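Local coordinates for protein putative Transcriptional Regulator (PDB 2IA2) that probably acts as an IclR-type transcriptional regulator, pairing a DNA-binding helix-turn-helix domain with a GAF-like domain expected to sense a small molecule, at residues Asp196-Leu201 with Met212-Arg217; Arg152-Gly157 with Gly221-Ala226; Val107-Ser112 with Val227-Pro232; Glu101-Lys106 with Pro247-Thr252. All blocks are in the same frame, centred on the assembly; numbering follows the deposited sequence.

Contact 1: residues Asp196-Leu201 with Met212-Arg217; sequences DGICVL and MAAPIR
Ile198 and Met212 both turn their gamma atoms into the crowded position between backbone N and carbonyl carbon: CG1 at chi1 59° in the isoleucine, CG at 61° in the selenomethionine. In Ile198 this leaves CG2 beside the backbone N, from where it meets Ala214 CB at 4.3 Å. Met212 bends again at its next two torsions, carrying SE off from the partner strand while CB stays behind, 4.2 Å from Val200 CG2.

Two strands of a beta hairpin meet here, 199-202 and 209-217, the former being the outermost strand at this end of the six-stranded antiparallel sheet. Cys199 and Ala213 form a hydrogen-bonded antiparallel pair. Cys199 N reaches Ala213 O at 3.0 Å, and Ala213 N returns to Cys199 O at 2.9 Å; both donors lie in the plane of the carbonyl they address. Each oxygen also receives a CA-H contact, Ile198 CA to Ala213 O at 3.2 Å and Met212 CA to Cys199 O at 3.1 Å. Val200 and Met212, the next pair along, are non-hydrogen-bonded and direct their side chains to the face covered by helix 246-264. Cys199 and Ala213 point to the other face, against helix 149-156.

Gly197, which leaves the preceding helix with a positive phi of 77°, turns its O toward the Pro215 ring, 3.2 Å from CD. With no N-H of its own, Pro215 cannot extend the backbone pairing, so the polar part of this contact rests on one reciprocal pair of backbone hydrogen bonds, with small apolar contacts around it.

Contact 2: residues Arg152-Gly157 with Gly221-Ala226; sequences RVLLAG and GLTVAA
The flat group here is the peptide joining Ala225 to Ala226, and Leu154 CD2 sits squarely over one of its faces, 3.7 Å from Ala225 C. Around the rim of that peptide, backbone hydrogen bonds run to Ile216 and Ser114 on the two neighbouring strands. This is helix-on-sheet packing in the GAF-like C-terminal domain: helix 149-156 runs alongside strand 223-232, with the two short segments antiparallel at 177° and their axes 8.0 Å apart.

Leu154 and Thr223 make the largest shares of the contact. The leucine CG lies beside the backbone N, anti to the carbonyl carbon, and this brings the branched end over the strand although its CB starts off to one side. CG touches Ala226 CB at 4.2 Å, and CD2 reaches Thr223 CG2 at 4.1 Å. Val153 CG1, anti to its backbone N (chi1 167°), meets the same Ala226 CB beside the leucine, at 3.8 Å. The methyl of Ala226 thus sits against two consecutive helix residues.

A classic beta bulge sets Val224 and Ala225 together opposite the single residue Ile216; both turn their side chains away from the helix, while Thr223 before them points toward it. Gly157 passes close there; a CB on it would run into Thr223 CB, so the lack of a side chain lets the backbone at Gly157 lie near the strand.

No direct hydrogen bond crosses. A water spans the gap instead, donating to Val153 O at 2.8 Å and lying 2.9 Å from Thr223 OG1.

Contact 3: residues Val107-Ser112 with Val227-Pro232; sequences VHESSS and VNISTP
Glu109 brings the charge to this buried contact, and both of its carboxylate oxygens are well supplied. OE1 takes a weak hydrogen bond from Thr231 OG1 at 3.1 Å, a proton from a water, and a salt bridge from Arg131; OE2 is held by Arg235 and Tyr236 OH. The same water accepts from Ser110 N and donates to Ser230 O, 2.7 Å away, tying the glutamate to both backbones. On the apolar side, Glu109 CB rests on Ile229 CG2 at 3.7 Å.

Strands 110-117 and 223-232 run antiparallel in the middle of the domain's sheet. Ser230 N donates to Ser110 O at 3.0 Å from above the carbonyl plane, whereas Asn228 N meets Ser112 O at 2.9 Å within it. Ser112 N is served less well, sharing weak bonds with Asn228 O and, at 3.2 Å, with the side-chain OD1. Asn228 has an unusual chi1 of 91°, which tips OD1 toward that N-H. A second water then donates to OD1 at 2.7 Å and also bonds Ser110 OG and Ser112 OG. Ser111, turned to the other face, bonds Ser104 OG, and Ser230 OG has Ser211 OG.

An alanine at Glu109 would remove the acceptor shared by two arginines, Tyr236 and Thr231, and would probably leave the two arginines less well compensated.

The face bearing Ser110, Ser112, Asn228 and Ser230 is thus polar and hydrated, consistent with the effector pocket of IclR relatives, while on the opposite face Ile229, beside Ser111, meets Val107 CG2 from helix 92-107.

Contact 4: residues Glu101-Lys106 with Pro247-Thr252; sequences EKLSHK and PSLRVT
Ser248, near the start of helix 246-264, makes two kinds of contact with helix 92-107. Its OG, placed beside the backbone N, accepts a hydrogen bond from Lys106 NZ at 2.9 Å, and its CB packs on Leu103 CD1 at 3.6 Å. Lys106 gets there with CG anti to the backbone N (chi1 -176°) and the rest of its chain extended, so the ammonium spans the gap between the helices and meets the hydroxyl tip to tip. Leu249 sends its CB away from this partner; even so, its CD1 comes within 4.2 Å of Leu103 CD2, and the residue goes on to cover Val227 on the sheet beneath. One turn after Ser248, Thr252 points back across. Its OG1 lies 3.6 Å from Leu103 CB, and CG2 is 4.0 Å from Leu103 CD2, the two side chains crossing obliquely.

The helices are antiparallel, at 169° with axes 10.3 Å apart, and pack side by side on one face of the GAF-like domain's sheet. Leu103 is the side chain wedged between them: an alanine here would lose CG and both methyls and would probably loosen the packing against Ser248, Leu249 and Thr252.

Chemically the interface is graded, with leucine contacts toward the sheet and a single charged hydrogen bond at the exposed Lys106. Ser248 OG offers the ammonium a neutral acceptor, so the bond probably fixes its position without offsetting its charge.

How the contacts relate
Strand 223-232 ties three of the contacts together: contact 2 uses its start, contact 3 its remainder, and contact 1 adjoins it through strand 209-217, with Met212 O to Ile229 N at 3.0 Å. The sheet separates two layers. Contact 4 lies on one face, contact 2 on the other, with centres about 19 Å apart and no touch. Contacts 3 and 4, centred about 9 Å apart, join where Ser104 OG meets Glu109 O at 2.6 Å. Contact 1 reaches the helix pair too, through Asp196 O and Arg250 NH2 at 2.9 Å. Any effector pocket would probably adjoin the hydrated face of contact 3, beside helix 149-156 of contact 2.

Contact 1: residues Asp196-Leu201 with Met212-Arg217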
# COMPACT_ATOMS: atom_id res chain seq x y z
N ASP A 196 -25.52 -13.03 -8.34
CA ASP A 196 -24.66 -13.65 -9.37
C ASP A 196 -23.17 -13.28 -9.30
O ASP A 196 -22.31 -13.99 -9.84
CB ASP A 196 -25.18 -13.26 -10.74
CG ASP A 196 -26.63 -13.65 -10.93
OD1 ASP A 196 -27.17 -14.37 -10.03
OD2 ASP A 196 -27.23 -13.25 -11.96
N GLY A 197 -22.87 -12.13 -8.70
CA GLY A 197 -21.49 -11.64 -8.73
C GLY A 197 -21.08 -11.01 -10.07
O GLY A 197 -19.94 -10.65 -10.26
N ILE A 198 -22.00 -10.91 -11.02
CA ILE A 198 -21.72 -10.25 -12.30
C ILE A 198 -22.98 -9.58 -12.81
O ILE A 198 -24.05 -9.89 -12.33
CB ILE A 198 -21.20 -11.20 -13.42
CG1 ILE A 198 -22.19 -12.28 -13.69
CG2 ILE A 198 -19.79 -11.72 -13.09
CD1 ILE A 198 -22.15 -12.79 -15.12
N CYS A 199 -22.83 -8.66 -13.77
CA CYS A 199 -23.95 -8.02 -14.40
C CYS A 199 -23.68 -8.05 -15.87
O CYS A 199 -22.57 -7.75 -16.29
CB CYS A 199 -24.06 -6.55 -13.92
SG CYS A 199 -25.33 -5.64 -14.79
N VAL A 200 -24.66 -8.48 -16.64
CA VAL A 200 -24.62 -8.34 -18.06
C VAL A 200 -25.67 -7.35 -18.49
O VAL A 200 -26.82 -7.47 -18.15
CB VAL A 200 -24.83 -9.63 -18.79
CG1 VAL A 200 -24.75 -9.43 -20.25
CG2 VAL A 200 -23.85 -10.64 -18.37
N LEU A 201 -25.23 -6.34 -19.21
CA LEU A 201 -26.10 -5.32 -19.70
C LEU A 201 -26.22 -5.42 -21.19
O LEU A 201 -25.25 -5.31 -21.86
CB LEU A 201 -25.61 -3.95 -19.30
CG LEU A 201 -26.69 -2.91 -19.32
CD1 LEU A 201 -26.63 -2.10 -18.12
CD2 LEU A 201 -26.60 -2.09 -20.55
N MSE A 212 -20.28 -6.27 -19.60
CA MSE A 212 -20.41 -7.14 -18.43
C MSE A 212 -19.42 -6.71 -17.36
O MSE A 212 -18.32 -6.30 -17.70
CB MSE A 212 -20.18 -8.60 -18.80
CG MSE A 212 -18.81 -8.92 -19.38
SE MSE A 212 -18.95 -9.77 -21.22
CE MSE A 212 -19.84 -8.20 -22.27
N ALA A 213 -19.81 -6.76 -16.10
CA ALA A 213 -18.99 -6.21 -15.03
C ALA A 213 -19.00 -7.08 -13.79
O ALA A 213 -19.94 -7.85 -13.57
CB ALA A 213 -19.44 -4.78 -14.68
N ALA A 214 -17.98 -6.92 -12.96
CA ALA A 214 -17.84 -7.70 -11.75
C ALA A 214 -17.34 -6.72 -10.67
O ALA A 214 -16.68 -5.71 -10.99
CB ALA A 214 -16.84 -8.78 -11.97
N PRO A 215 -17.69 -6.97 -9.41
CA PRO A 215 -17.17 -6.16 -8.31
C PRO A 215 -15.69 -6.31 -8.01
O PRO A 215 -15.09 -7.41 -8.15
CB PRO A 215 -18.00 -6.64 -7.11
CG PRO A 215 -18.36 -8.12 -7.49
CD PRO A 215 -18.68 -7.99 -8.94
N ILE A 216 -15.11 -5.20 -7.60
CA ILE A 216 -13.83 -5.24 -6.96
C ILE A 216 -14.08 -4.83 -5.49
O ILE A 216 -14.56 -3.72 -5.21
CB ILE A 216 -12.88 -4.25 -7.60
CG1 ILE A 216 -12.51 -4.73 -9.02
CG2 ILE A 216 -11.62 -4.10 -6.69
CD1 ILE A 216 -11.95 -3.58 -9.83
N ARG A 217 -13.74 -5.73 -4.58
CA ARG A 217 -13.98 -5.50 -3.14
C ARG A 217 -12.73 -5.11 -2.41
O ARG A 217 -11.63 -5.52 -2.79
CB ARG A 217 -14.61 -6.75 -2.49
CG ARG A 217 -15.86 -7.12 -3.18
CD ARG A 217 -16.47 -8.32 -2.57
NE ARG A 217 -17.92 -8.22 -2.76
CZ ARG A 217 -18.60 -8.96 -3.61
NH1 ARG A 217 -17.96 -9.87 -4.34
NH2 ARG A 217 -19.93 -8.80 -3.70

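Contact 2: residues Arg152-Gly157 with Gly221-Ala226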
# COMPACT_ATOMS: atom_id res chain seq x y z
N ARG A 152 -24.61 -1.03 -12.09
CA ARG A 152 -25.44 -2.00 -11.35
C ARG A 152 -24.67 -2.80 -10.36
O ARG A 152 -25.19 -3.14 -9.31
CB ARG A 152 -26.24 -2.89 -12.30
CG ARG A 152 -27.20 -2.02 -13.04
CD ARG A 152 -28.17 -2.83 -13.90
NE ARG A 152 -29.01 -1.91 -14.67
CZ ARG A 152 -29.86 -2.30 -15.63
NH1 ARG A 152 -30.03 -3.60 -15.92
NH2 ARG A 152 -30.57 -1.39 -16.28
N VAL A 153 -23.45 -3.14 -10.71
CA VAL A 153 -22.50 -3.74 -9.77
C VAL A 153 -22.25 -2.83 -8.57
O VAL A 153 -22.22 -3.29 -7.40
CB VAL A 153 -21.16 -4.12 -10.50
CG1 VAL A 153 -20.05 -4.44 -9.50
CG2 VAL A 153 -21.38 -5.32 -11.42
N LEU A 154 -21.99 -1.54 -8.83
CA LEU A 154 -21.67 -0.60 -7.74
C LEU A 154 -22.90 -0.37 -6.85
O LEU A 154 -22.76 -0.36 -5.61
CB LEU A 154 -21.09 0.75 -8.29
CG LEU A 154 -19.67 0.57 -8.86
CD1 LEU A 154 -19.31 1.69 -9.81
CD2 LEU A 154 -18.61 0.46 -7.73
N LEU A 155 -24.07 -0.19 -7.48
CA LEU A 155 -25.32 -0.05 -6.74
C LEU A 155 -25.67 -1.27 -5.86
O LEU A 155 -26.18 -1.10 -4.74
CB LEU A 155 -26.46 0.23 -7.70
CG LEU A 155 -26.36 1.53 -8.49
CD1 LEU A 155 -27.50 1.60 -9.53
CD2 LEU A 155 -26.39 2.73 -7.55
N ALA A 156 -25.38 -2.49 -6.34
CA ALA A 156 -25.59 -3.70 -5.56
C ALA A 156 -24.74 -3.68 -4.29
O ALA A 156 -25.07 -4.35 -3.29
CB ALA A 156 -25.33 -4.93 -6.41
N GLY A 157 -23.66 -2.90 -4.31
CA GLY A 157 -22.75 -2.80 -3.18
C GLY A 157 -23.21 -1.83 -2.12
O GLY A 157 -22.70 -1.84 -1.05
N GLY A 221 -14.65 -6.88 2.25
CA GLY A 221 -15.72 -7.35 1.41
C GLY A 221 -16.63 -6.27 0.90
O GLY A 221 -17.59 -6.56 0.27
N LEU A 222 -16.34 -5.03 1.19
CA LEU A 222 -17.09 -3.94 0.61
C LEU A 222 -16.71 -3.68 -0.86
O LEU A 222 -15.57 -3.55 -1.17
CB LEU A 222 -16.85 -2.69 1.44
CG LEU A 222 -17.56 -2.42 2.77
CD1 LEU A 222 -17.82 -0.96 2.87
CD2 LEU A 222 -18.84 -3.20 3.01
N THR A 223 -17.69 -3.59 -1.75
CA THR A 223 -17.44 -3.17 -3.12
C THR A 223 -16.93 -1.75 -3.22
O THR A 223 -17.57 -0.84 -2.79
CB THR A 223 -18.67 -3.30 -4.00
OG1 THR A 223 -19.12 -4.64 -4.04
CG2 THR A 223 -18.36 -2.88 -5.39
N VAL A 224 -15.77 -1.57 -3.79
CA VAL A 224 -15.17 -0.25 -3.93
C VAL A 224 -15.03 0.15 -5.39
O VAL A 224 -14.91 1.32 -5.68
CB VAL A 224 -13.79 -0.19 -3.23
CG1 VAL A 224 -13.98 -0.46 -1.71
CG2 VAL A 224 -12.77 -1.18 -3.88
N ALA A 225 -15.07 -0.79 -6.33
CA ALA A 225 -14.93 -0.43 -7.75
C ALA A 225 -15.60 -1.52 -8.56
O ALA A 225 -16.02 -2.52 -7.98
CB ALA A 225 -13.41 -0.31 -8.12
N ALA A 226 -15.73 -1.33 -9.87
CA ALA A 226 -16.16 -2.42 -10.73
C ALA A 226 -15.22 -2.52 -11.93
O ALA A 226 -14.68 -1.52 -12.35
CB ALA A 226 -17.56 -2.17 -11.20
O HOH W 1 -21.19 -5.35 -5.88

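Contact 3: residues Val107-Ser112 with Val227-Pro232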
# COMPACT_ATOMS: atom_id res chain seq x y z
N VAL A 107 -8.60 -11.30 -24.39
CA VAL A 107 -9.91 -11.43 -25.06
C VAL A 107 -10.14 -10.46 -26.23
O VAL A 107 -11.15 -10.57 -26.94
CB VAL A 107 -11.09 -11.30 -24.01
CG1 VAL A 107 -10.89 -12.30 -22.84
CG2 VAL A 107 -11.28 -9.83 -23.49
N HIS A 108 -9.19 -9.54 -26.43
CA HIS A 108 -9.21 -8.57 -27.52
C HIS A 108 -10.45 -7.71 -27.51
O HIS A 108 -11.13 -7.54 -28.56
CB HIS A 108 -9.07 -9.26 -28.90
CG HIS A 108 -7.85 -10.10 -28.99
ND1 HIS A 108 -6.58 -9.57 -28.91
CD2 HIS A 108 -7.69 -11.45 -29.06
CE1 HIS A 108 -5.69 -10.55 -28.95
NE2 HIS A 108 -6.34 -11.70 -29.04
N GLU A 109 -10.76 -7.20 -26.32
CA GLU A 109 -11.93 -6.34 -26.11
C GLU A 109 -11.54 -5.27 -25.09
O GLU A 109 -10.70 -5.50 -24.21
CB GLU A 109 -13.16 -7.13 -25.60
CG GLU A 109 -13.74 -8.27 -26.48
CD GLU A 109 -14.18 -7.82 -27.88
OE1 GLU A 109 -14.46 -6.61 -28.11
OE2 GLU A 109 -14.24 -8.69 -28.77
N SER A 110 -12.20 -4.13 -25.18
CA SER A 110 -12.08 -3.04 -24.20
C SER A 110 -12.44 -3.50 -22.75
O SER A 110 -13.47 -4.18 -22.55
CB SER A 110 -13.00 -1.89 -24.66
OG SER A 110 -13.42 -1.01 -23.60
N SER A 111 -11.59 -3.14 -21.77
CA SER A 111 -11.83 -3.39 -20.33
C SER A 111 -11.59 -2.07 -19.58
O SER A 111 -10.73 -1.31 -20.00
CB SER A 111 -10.95 -4.51 -19.78
OG SER A 111 -9.57 -4.18 -19.88
N SER A 112 -12.38 -1.80 -18.53
CA SER A 112 -12.31 -0.58 -17.77
C SER A 112 -12.51 -0.86 -16.31
O SER A 112 -13.08 -1.94 -15.92
CB SER A 112 -13.46 0.35 -18.16
OG SER A 112 -13.47 0.59 -19.57
N VAL A 227 -15.07 -3.70 -12.51
CA VAL A 227 -14.27 -3.87 -13.72
C VAL A 227 -15.22 -4.42 -14.80
O VAL A 227 -16.09 -5.18 -14.48
CB VAL A 227 -13.06 -4.84 -13.45
CG1 VAL A 227 -13.53 -6.17 -12.77
CG2 VAL A 227 -12.24 -5.10 -14.72
N ASN A 228 -15.06 -4.01 -16.06
CA ASN A 228 -15.91 -4.51 -17.13
C ASN A 228 -15.14 -4.97 -18.34
O ASN A 228 -13.92 -4.77 -18.44
CB ASN A 228 -17.03 -3.49 -17.50
CG ASN A 228 -16.64 -2.51 -18.60
OD1 ASN A 228 -15.49 -2.48 -19.04
ND2 ASN A 228 -17.62 -1.69 -19.07
N ILE A 229 -15.86 -5.65 -19.23
CA ILE A 229 -15.50 -5.80 -20.64
C ILE A 229 -16.68 -5.19 -21.38
O ILE A 229 -17.81 -5.42 -21.01
CB ILE A 229 -15.40 -7.29 -21.04
CG1 ILE A 229 -14.24 -7.98 -20.30
CG2 ILE A 229 -15.23 -7.42 -22.57
CD1 ILE A 229 -14.30 -9.51 -20.33
N SER A 230 -16.43 -4.39 -22.42
CA SER A 230 -17.52 -3.83 -23.20
C SER A 230 -17.32 -4.24 -24.66
O SER A 230 -16.19 -4.25 -25.17
CB SER A 230 -17.52 -2.29 -23.08
OG SER A 230 -18.74 -1.73 -23.57
N THR A 231 -18.42 -4.57 -25.34
CA THR A 231 -18.33 -5.13 -26.71
C THR A 231 -19.57 -4.89 -27.56
O THR A 231 -20.70 -4.85 -27.02
CB THR A 231 -17.96 -6.65 -26.65
OG1 THR A 231 -17.51 -7.06 -27.94
CG2 THR A 231 -19.13 -7.51 -26.19
N PRO A 232 -19.40 -4.71 -28.88
CA PRO A 232 -20.60 -4.68 -29.74
C PRO A 232 -21.39 -5.96 -29.60
O PRO A 232 -20.83 -7.04 -29.49
CB PRO A 232 -20.02 -4.55 -31.18
CG PRO A 232 -18.74 -3.78 -30.94
CD PRO A 232 -18.18 -4.46 -29.68
O HOH W 2 -14.34 -4.13 -27.10
O HOH W 3 -14.75 -0.94 -21.19

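Contact 4: residues Glu101-Lys106 with Pro247-Thr252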
# COMPACT_ATOMS: atom_id res chain seq x y z
N GLU A 101 -4.63 -4.57 -18.80
CA GLU A 101 -3.84 -4.78 -20.01
C GLU A 101 -3.80 -6.25 -20.34
O GLU A 101 -3.99 -6.59 -21.50
CB GLU A 101 -2.40 -4.27 -19.90
CG GLU A 101 -2.26 -2.76 -19.84
CD GLU A 101 -2.54 -2.04 -21.18
OE1 GLU A 101 -2.53 -2.65 -22.31
OE2 GLU A 101 -2.80 -0.82 -21.08
N LYS A 102 -3.58 -7.11 -19.35
CA LYS A 102 -3.60 -8.57 -19.56
C LYS A 102 -4.96 -9.06 -20.04
O LYS A 102 -5.02 -9.84 -20.97
CB LYS A 102 -3.13 -9.37 -18.32
CG LYS A 102 -1.67 -9.02 -17.92
CD LYS A 102 -1.12 -9.65 -16.58
CE LYS A 102 0.01 -8.76 -15.90
NZ LYS A 102 -0.35 -8.05 -14.52
N LEU A 103 -6.03 -8.59 -19.42
CA LEU A 103 -7.38 -9.01 -19.78
C LEU A 103 -7.66 -8.62 -21.25
O LEU A 103 -7.98 -9.45 -22.07
CB LEU A 103 -8.43 -8.38 -18.84
CG LEU A 103 -9.89 -8.72 -19.18
CD1 LEU A 103 -10.12 -10.30 -19.24
CD2 LEU A 103 -10.92 -8.06 -18.24
N SER A 104 -7.53 -7.35 -21.56
CA SER A 104 -7.75 -6.85 -22.91
C SER A 104 -6.96 -7.56 -23.98
O SER A 104 -7.46 -7.82 -25.08
CB SER A 104 -7.60 -5.35 -23.00
OG SER A 104 -8.83 -4.74 -22.57
N HIS A 105 -5.73 -7.91 -23.65
CA HIS A 105 -4.86 -8.59 -24.60
C HIS A 105 -5.28 -10.03 -24.75
O HIS A 105 -5.12 -10.60 -25.83
CB HIS A 105 -3.38 -8.53 -24.19
CG HIS A 105 -2.49 -9.27 -25.13
ND1 HIS A 105 -2.25 -8.85 -26.43
CD2 HIS A 105 -1.84 -10.46 -25.00
CE1 HIS A 105 -1.49 -9.73 -27.05
NE2 HIS A 105 -1.21 -10.71 -26.20
N LYS A 106 -5.83 -10.62 -23.70
CA LYS A 106 -6.32 -12.00 -23.77
C LYS A 106 -7.61 -12.15 -24.62
O LYS A 106 -7.69 -13.03 -25.45
CB LYS A 106 -6.54 -12.56 -22.36
CG LYS A 106 -6.93 -14.00 -22.37
CD LYS A 106 -7.40 -14.38 -21.03
CE LYS A 106 -7.48 -15.87 -20.94
NZ LYS A 106 -8.16 -16.24 -19.66
N PRO A 247 -15.69 -15.63 -17.66
CA PRO A 247 -14.70 -16.33 -16.80
C PRO A 247 -13.42 -15.54 -16.57
O PRO A 247 -12.92 -15.49 -15.46
CB PRO A 247 -14.40 -17.62 -17.60
CG PRO A 247 -15.72 -17.88 -18.34
CD PRO A 247 -16.13 -16.50 -18.78
N SER A 248 -12.89 -14.94 -17.63
CA SER A 248 -11.67 -14.13 -17.51
C SER A 248 -11.93 -12.87 -16.72
O SER A 248 -11.12 -12.49 -15.91
CB SER A 248 -11.14 -13.78 -18.91
OG SER A 248 -10.76 -14.97 -19.54
N LEU A 249 -13.07 -12.21 -16.97
CA LEU A 249 -13.47 -11.02 -16.21
C LEU A 249 -13.48 -11.31 -14.68
O LEU A 249 -12.96 -10.53 -13.88
CB LEU A 249 -14.83 -10.53 -16.73
CG LEU A 249 -15.41 -9.35 -15.91
CD1 LEU A 249 -14.53 -8.14 -16.02
CD2 LEU A 249 -16.80 -9.02 -16.36
N ARG A 250 -14.02 -12.47 -14.27
CA ARG A 250 -14.03 -12.86 -12.86
C ARG A 250 -12.65 -12.98 -12.26
O ARG A 250 -12.39 -12.53 -11.13
CB ARG A 250 -14.83 -14.16 -12.64
CG ARG A 250 -16.33 -13.97 -12.58
CD ARG A 250 -16.99 -15.34 -12.29
NE ARG A 250 -18.43 -15.38 -12.54
CZ ARG A 250 -19.34 -15.02 -11.63
NH1 ARG A 250 -18.96 -14.58 -10.42
NH2 ARG A 250 -20.63 -15.08 -11.94
N VAL A 251 -11.75 -13.59 -13.03
CA VAL A 251 -10.38 -13.79 -12.57
C VAL A 251 -9.64 -12.45 -12.47
O VAL A 251 -8.89 -12.23 -11.54
CB VAL A 251 -9.63 -14.83 -13.44
CG1 VAL A 251 -8.17 -14.92 -13.03
CG2 VAL A 251 -10.27 -16.26 -13.28
N THR A 252 -9.90 -11.53 -13.40
CA THR A 252 -9.27 -10.23 -13.37
C THR A 252 -9.73 -9.47 -12.15
O THR A 252 -8.92 -8.88 -11.47
CB THR A 252 -9.62 -9.45 -14.69
OG1 THR A 252 -9.02 -10.16 -15.77
CG2 THR A 252 -9.06 -8.03 -14.67